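Local coordinates for protein Rho guanyl nucleotide exchange factor (Rom2), putative (Aspergillus fumigatus Af293, PDB 5O51) that probably acts in its full-length form as a guanine-nucleotide exchange factor for Rho-type GTPases, this chain being its CNH-domain beta-propeller, at residues 63-67 with 79-83; 132-137 with 174-180. One frame throughout, in Å; residues are numbered along the deposited sequence.

Contact 1. Residues 63-67 with 79-83; sequences SQVTQ and VLANK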
loop_
_atom_site.group_PDB
_atom_site.type_symbol
_atom_site.label_atom_id
_atom_site.label_comp_id
_atom_site.label_asym_id
_atom_site.label_seq_id
_atom_site.Cartn_x
_atom_site.Cartn_y
_atom_site.Cartn_z
ATOM N N SER A 63 -3.619 -0.466 19.506
ATOM C CA SER A 63 -2.581 0.499 19.591
ATOM C C SER A 63 -1.545 0.258 18.514
ATOM O O SER A 63 -1.405 -0.852 18.060
ATOM C CB SER A 63 -2.001 0.456 21.029
ATOM O OG SER A 63 -0.837 -0.329 21.100
ATOM N N GLN A 64 -0.820 1.310 18.113
ATOM C CA GLN A 64 0.233 1.221 17.083
ATOM C C GLN A 64 -0.270 0.604 15.765
ATOM O O GLN A 64 0.377 -0.287 15.228
ATOM C CB GLN A 64 1.386 0.363 17.599
ATOM C CG GLN A 64 1.873 0.737 18.982
ATOM C CD GLN A 64 2.518 2.083 18.971
ATOM O OE1 GLN A 64 3.477 2.318 18.233
ATOM N NE2 GLN A 64 2.014 2.984 19.807
ATOM N N VAL A 65 -1.451 1.012 15.302
ATOM C CA VAL A 65 -2.051 0.425 14.053
ATOM C C VAL A 65 -1.316 1.001 12.847
ATOM O O VAL A 65 -1.492 2.177 12.519
ATOM C CB VAL A 65 -3.549 0.679 13.919
ATOM C CG1 VAL A 65 -4.067 -0.001 12.646
ATOM C CG2 VAL A 65 -4.284 0.121 15.157
ATOM N N THR A 66 -0.453 0.198 12.227
ATOM C CA THR A 66 0.354 0.691 11.114
ATOM C C THR A 66 -0.167 0.306 9.723
ATOM O O THR A 66 0.251 0.928 8.782
ATOM C CB THR A 66 1.793 0.224 11.215
ATOM O OG1 THR A 66 1.767 -1.201 11.232
ATOM C CG2 THR A 66 2.477 0.749 12.526
ATOM N N GLN A 67 -1.004 -0.730 9.592
ATOM C CA GLN A 67 -1.560 -1.108 8.287
ATOM C C GLN A 67 -2.936 -1.739 8.476
ATOM O O GLN A 67 -3.240 -2.407 9.484
ATOM C CB GLN A 67 -0.517 -1.947 7.505
ATOM C CG GLN A 67 -0.766 -2.036 6.021
ATOM C CD GLN A 67 -0.044 -3.168 5.305
ATOM O OE1 GLN A 67 1.125 -3.540 5.609
ATOM N NE2 GLN A 67 -0.753 -3.733 4.307
ATOM N N VAL A 79 -6.030 -6.151 10.253
ATOM C CA VAL A 79 -5.379 -5.107 11.065
ATOM C C VAL A 79 -3.980 -5.520 11.532
ATOM O O VAL A 79 -3.835 -6.523 12.201
ATOM C CB VAL A 79 -6.250 -4.795 12.289
ATOM C CG1 VAL A 79 -5.571 -3.812 13.245
ATOM C CG2 VAL A 79 -7.604 -4.245 11.819
ATOM N N LEU A 80 -2.969 -4.703 11.227
ATOM C CA LEU A 80 -1.609 -4.858 11.720
ATOM C C LEU A 80 -1.370 -3.795 12.827
ATOM O O LEU A 80 -1.317 -2.616 12.526
ATOM C CB LEU A 80 -0.612 -4.714 10.610
ATOM C CG LEU A 80 0.880 -4.882 10.975
ATOM C CD1 LEU A 80 1.122 -6.232 11.620
ATOM C CD2 LEU A 80 1.773 -4.745 9.748
ATOM N N ALA A 81 -1.294 -4.239 14.111
ATOM C CA ALA A 81 -1.242 -3.377 15.312
ATOM C C ALA A 81 -0.086 -3.855 16.193
ATOM O O ALA A 81 -0.056 -5.018 16.646
ATOM C CB ALA A 81 -2.532 -3.440 16.094
ATOM N N ASN A 82 0.902 -2.995 16.344
ATOM C CA ASN A 82 2.098 -3.319 17.130
ATOM C C ASN A 82 2.637 -4.682 16.761
ATOM O O ASN A 82 2.812 -5.577 17.618
ATOM C CB ASN A 82 1.765 -3.234 18.608
ATOM C CG ASN A 82 3.011 -3.027 19.481
ATOM O OD1 ASN A 82 4.064 -2.612 19.020
ATOM N ND2 ASN A 82 2.860 -3.302 20.756
ATOM N N LYS A 83 2.792 -4.845 15.447
ATOM C CA LYS A 83 3.393 -6.022 14.778
ATOM C C LYS A 83 2.618 -7.306 14.819
ATOM O O LYS A 83 3.092 -8.334 14.328
ATOM C CB LYS A 83 4.835 -6.226 15.224
ATOM C CG LYS A 83 5.625 -4.946 15.037
ATOM C CD LYS A 83 7.055 -5.156 15.471
ATOM C CE LYS A 83 7.916 -3.991 15.008
ATOM N NZ LYS A 83 9.171 -3.925 15.800
#

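Contact 2. Residues 132-137 with 174-180; sequences TSALSS and YYIPAES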
loop_
_atom_site.group_PDB
_atom_site.type_symbol
_atom_site.label_atom_id
_atom_site.label_comp_id
_atom_site.label_asym_id
_atom_site.label_seq_id
_atom_site.Cartn_x
_atom_site.Cartn_y
_atom_site.Cartn_z
ATOM N N THR A 132 10.750 -9.048 8.072
ATOM C CA THR A 132 11.931 -8.646 7.317
ATOM C C THR A 132 12.867 -7.875 8.217
ATOM O O THR A 132 12.421 -7.233 9.160
ATOM C CB THR A 132 11.546 -7.786 6.072
ATOM O OG1 THR A 132 12.695 -7.539 5.234
ATOM C CG2 THR A 132 10.905 -6.441 6.483
ATOM N N SER A 133 14.162 -7.977 7.930
ATOM C CA SER A 133 15.217 -7.163 8.557
ATOM C C SER A 133 16.264 -6.855 7.475
ATOM O O SER A 133 16.124 -7.333 6.362
ATOM C CB SER A 133 15.853 -7.941 9.723
ATOM O OG SER A 133 16.078 -9.302 9.380
ATOM N N ALA A 134 17.295 -6.059 7.779
ATOM C CA ALA A 134 18.538 -6.069 6.974
ATOM C C ALA A 134 19.202 -7.390 7.376
ATOM O O ALA A 134 19.611 -7.546 8.529
ATOM C CB ALA A 134 19.429 -4.875 7.299
ATOM N N LEU A 135 19.254 -8.340 6.440
ATOM C CA LEU A 135 19.517 -9.772 6.699
ATOM C C LEU A 135 18.583 -10.573 5.790
ATOM O O LEU A 135 18.993 -11.019 4.724
ATOM C CB LEU A 135 19.367 -10.179 8.203
ATOM C CG LEU A 135 19.491 -11.636 8.706
ATOM C CD1 LEU A 135 20.556 -11.758 9.792
ATOM C CD2 LEU A 135 18.162 -12.194 9.209
ATOM N N SER A 136 17.311 -10.696 6.164
ATOM C CA SER A 136 16.415 -11.602 5.456
ATOM C C SER A 136 14.929 -11.259 5.639
ATOM O O SER A 136 14.576 -10.283 6.331
ATOM C CB SER A 136 16.703 -13.058 5.901
ATOM O OG SER A 136 15.875 -13.467 6.981
ATOM N N SER A 137 14.089 -12.110 5.035
ATOM C CA SER A 137 12.657 -11.914 4.983
ATOM C C SER A 137 11.941 -13.261 5.000
ATOM O O SER A 137 12.328 -14.178 4.310
ATOM C CB SER A 137 12.275 -11.096 3.708
ATOM O OG SER A 137 12.735 -9.720 3.755
ATOM N N TYR A 174 7.728 -19.122 2.742
ATOM C CA TYR A 174 8.928 -18.922 1.898
ATOM C C TYR A 174 9.999 -18.201 2.685
ATOM O O TYR A 174 9.716 -17.560 3.705
ATOM C CB TYR A 174 8.650 -18.129 0.578
ATOM C CG TYR A 174 7.497 -18.653 -0.245
ATOM C CD1 TYR A 174 6.187 -18.433 0.174
ATOM C CD2 TYR A 174 7.699 -19.378 -1.423
ATOM C CE1 TYR A 174 5.108 -18.920 -0.529
ATOM C CE2 TYR A 174 6.620 -19.878 -2.145
ATOM C CZ TYR A 174 5.321 -19.641 -1.689
ATOM O OH TYR A 174 4.186 -20.089 -2.328
ATOM N N TYR A 175 11.227 -18.312 2.196
ATOM C CA TYR A 175 12.381 -17.630 2.778
ATOM C C TYR A 175 13.121 -16.844 1.686
ATOM O O TYR A 175 13.152 -17.270 0.538
ATOM C CB TYR A 175 13.325 -18.636 3.446
ATOM C CG TYR A 175 14.618 -17.975 3.880
ATOM C CD1 TYR A 175 14.692 -17.303 5.100
ATOM C CD2 TYR A 175 15.752 -17.952 3.035
ATOM C CE1 TYR A 175 15.860 -16.655 5.496
ATOM C CE2 TYR A 175 16.927 -17.297 3.417
ATOM C CZ TYR A 175 16.976 -16.662 4.658
ATOM O OH TYR A 175 18.125 -16.018 5.087
ATOM N N ILE A 176 13.696 -15.693 2.043
ATOM C CA ILE A 176 14.345 -14.781 1.079
ATOM C C ILE A 176 15.550 -14.171 1.795
ATOM O O ILE A 176 15.367 -13.504 2.836
ATOM C CB ILE A 176 13.430 -13.578 0.644
ATOM C CG1 ILE A 176 12.124 -14.024 -0.066
ATOM C CG2 ILE A 176 14.198 -12.551 -0.219
ATOM C CD1 ILE A 176 12.264 -14.345 -1.533
ATOM N N PRO A 177 16.769 -14.336 1.243
ATOM C CA PRO A 177 17.955 -13.769 1.912
ATOM C C PRO A 177 18.216 -12.306 1.545
ATOM O O PRO A 177 19.280 -12.000 0.997
ATOM C CB PRO A 177 19.092 -14.689 1.418
ATOM C CG PRO A 177 18.664 -15.067 0.039
ATOM C CD PRO A 177 17.160 -15.221 0.119
ATOM N N ALA A 178 17.249 -11.431 1.850
ATOM C CA ALA A 178 17.391 -9.958 1.738
ATOM C C ALA A 178 16.265 -9.149 2.445
ATOM O O ALA A 178 15.151 -9.635 2.657
ATOM C CB ALA A 178 17.472 -9.553 0.279
ATOM N N GLU A 179 16.575 -7.901 2.780
ATOM C CA GLU A 179 15.573 -6.942 3.272
ATOM C C GLU A 179 14.512 -6.628 2.179
ATOM O O GLU A 179 14.887 -6.252 1.055
ATOM C CB GLU A 179 16.265 -5.643 3.720
ATOM C CG GLU A 179 15.369 -4.673 4.505
ATOM C CD GLU A 179 16.080 -3.398 4.947
ATOM O OE1 GLU A 179 16.910 -2.860 4.178
ATOM O OE2 GLU A 179 15.798 -2.925 6.071
ATOM N N SER A 180 13.218 -6.780 2.522
ATOM C CA SER A 180 12.092 -6.561 1.575
ATOM C C SER A 180 11.313 -5.270 1.828
ATOM O O SER A 180 10.869 -5.048 2.944
ATOM C CB SER A 180 11.114 -7.712 1.630
ATOM O OG SER A 180 11.710 -8.877 1.139
#

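Contact 1. Residues 63-67 with 79-83
L80 faces both T66 and Q67 across this antiparallel strand pair, and that doubled partnership defines a classic beta bulge. Its backbone is bonded at both ends: T66 N donates to L80 O at 3.0 Å, whereas L80 N donates to Q67 O at 2.9 Å along an almost straight N-H...O line of 171°. The register supports the assignment: V65 pairs with A81 as a non-hydrogen-bonded pair, but two residues on along one strand Q67 pairs with L80, one residue back along the other, as a hydrogen-bonded pair, so the register slips by one. A third backbone bond, N82 N to Q64 O (3.0 Å), continues the ladder past the strand ends.

Side chains fill in around this ladder. The hydroxyl of T66 lies against the branch of L80, with OG1 3.8 Å from L80 CG; a chi1 of 59°, which sets OG1 between the backbone N and the carbonyl carbon, turns it that way. On the face carrying V65 and A81, the two methyls of V65 take different partners: V65 CG1 meets V79 CG1 at 4.1 Å, and V65 CG2 meets A81 CB at the same 4.1 Å. Beyond the strands, Q64 and N82 run side by side in the same direction, CB to CB 3.8 Å, with their amide planes 70° apart.

In the next shell, I42 of the preceding blade touches V65 and V79, while F116 of the following blade touches L80, and its backbone O accepts a hydrogen bond from Q67 NE2. The polar links between the segments are thus made by backbone groups, and the side chains add mainly apolar contacts, which suggests that the pairing depends more on main-chain geometry than on side-chain polarity.

Contact 2. Residues 132-137 with 174-180
At a blade-to-blade passage of the propeller, the hydroxyls of T132, S137 and S180 join the loop between the second and third strands of one blade to the linker into the next. The centre is S137 OG, gripped by three hydrogen bonds. It donates to A178 O at 2.7 Å, approaching in the carbonyl plane, and it accepts hydrogen bonds from S180 OG (2.9 Å) and from T132 OG1 (2.6 Å). T132 OG1 in turn accepts the backbone N-H of S180 at 2.9 Å in a nearly linear bond of 177°, so this one hydroxyl accepts from the main chain and donates to a side chain. T132 reaches both partners because OG1 lies opposite the backbone N (chi1 -172°).

Beside the network, S137 and I176 form an antiparallel hydrogen-bonded pair, joining strands 137-143 and 169-176 of one blade: S137 N donates to I176 O at 2.9 Å, and the return bond from I176 N to S137 O is weak. I176 O also accepts a weak bond from A178 N, closing the inverse gamma turn centred on P177. Farther out, the Y175 ring obliquely approaches S136, whose CB is 3.4 Å from Y175 OH. At the other end the extended E179 chain passes alongside the S133 backbone, its CB 3.1 Å from S133 O.

Outside the two segments, N114 OD1 accepts from T132 N, and S180 touches V192 and C194 of the next blade. With S137 and S180 buried, the mutual bonding gives their hydroxyls partners away from solvent. The arrangement belongs to the blade-to-blade passage of a beta-propeller: the outermost strand, 169-176, ends, and a short turn carries the chain inward to strand 180-186, the first of the following four-stranded sheet.

Overall arrangement
From the N terminus, the chain first completes contact 1, where residues 63-67 and 79-83 close the hairpin of strands 65-71 and 76-81, the first two of their blade. Strands 84-89 and 107-110 finish that blade before contact 2 opens. Residues 132-137 then meet 174-180 across a longer loop, which includes strand 137-143 and the unmodelled residues 145-166. The two contacts follow in series, neither nested nor crossed. The centres of contacts 1 and 2 are about 21 Å apart, and their nearest atoms about 8 Å. Contact 1 joins strands within a blade, whereas contact 2 pairs strands within the neighbouring blade, 115-176, and also ties it to the start of the next.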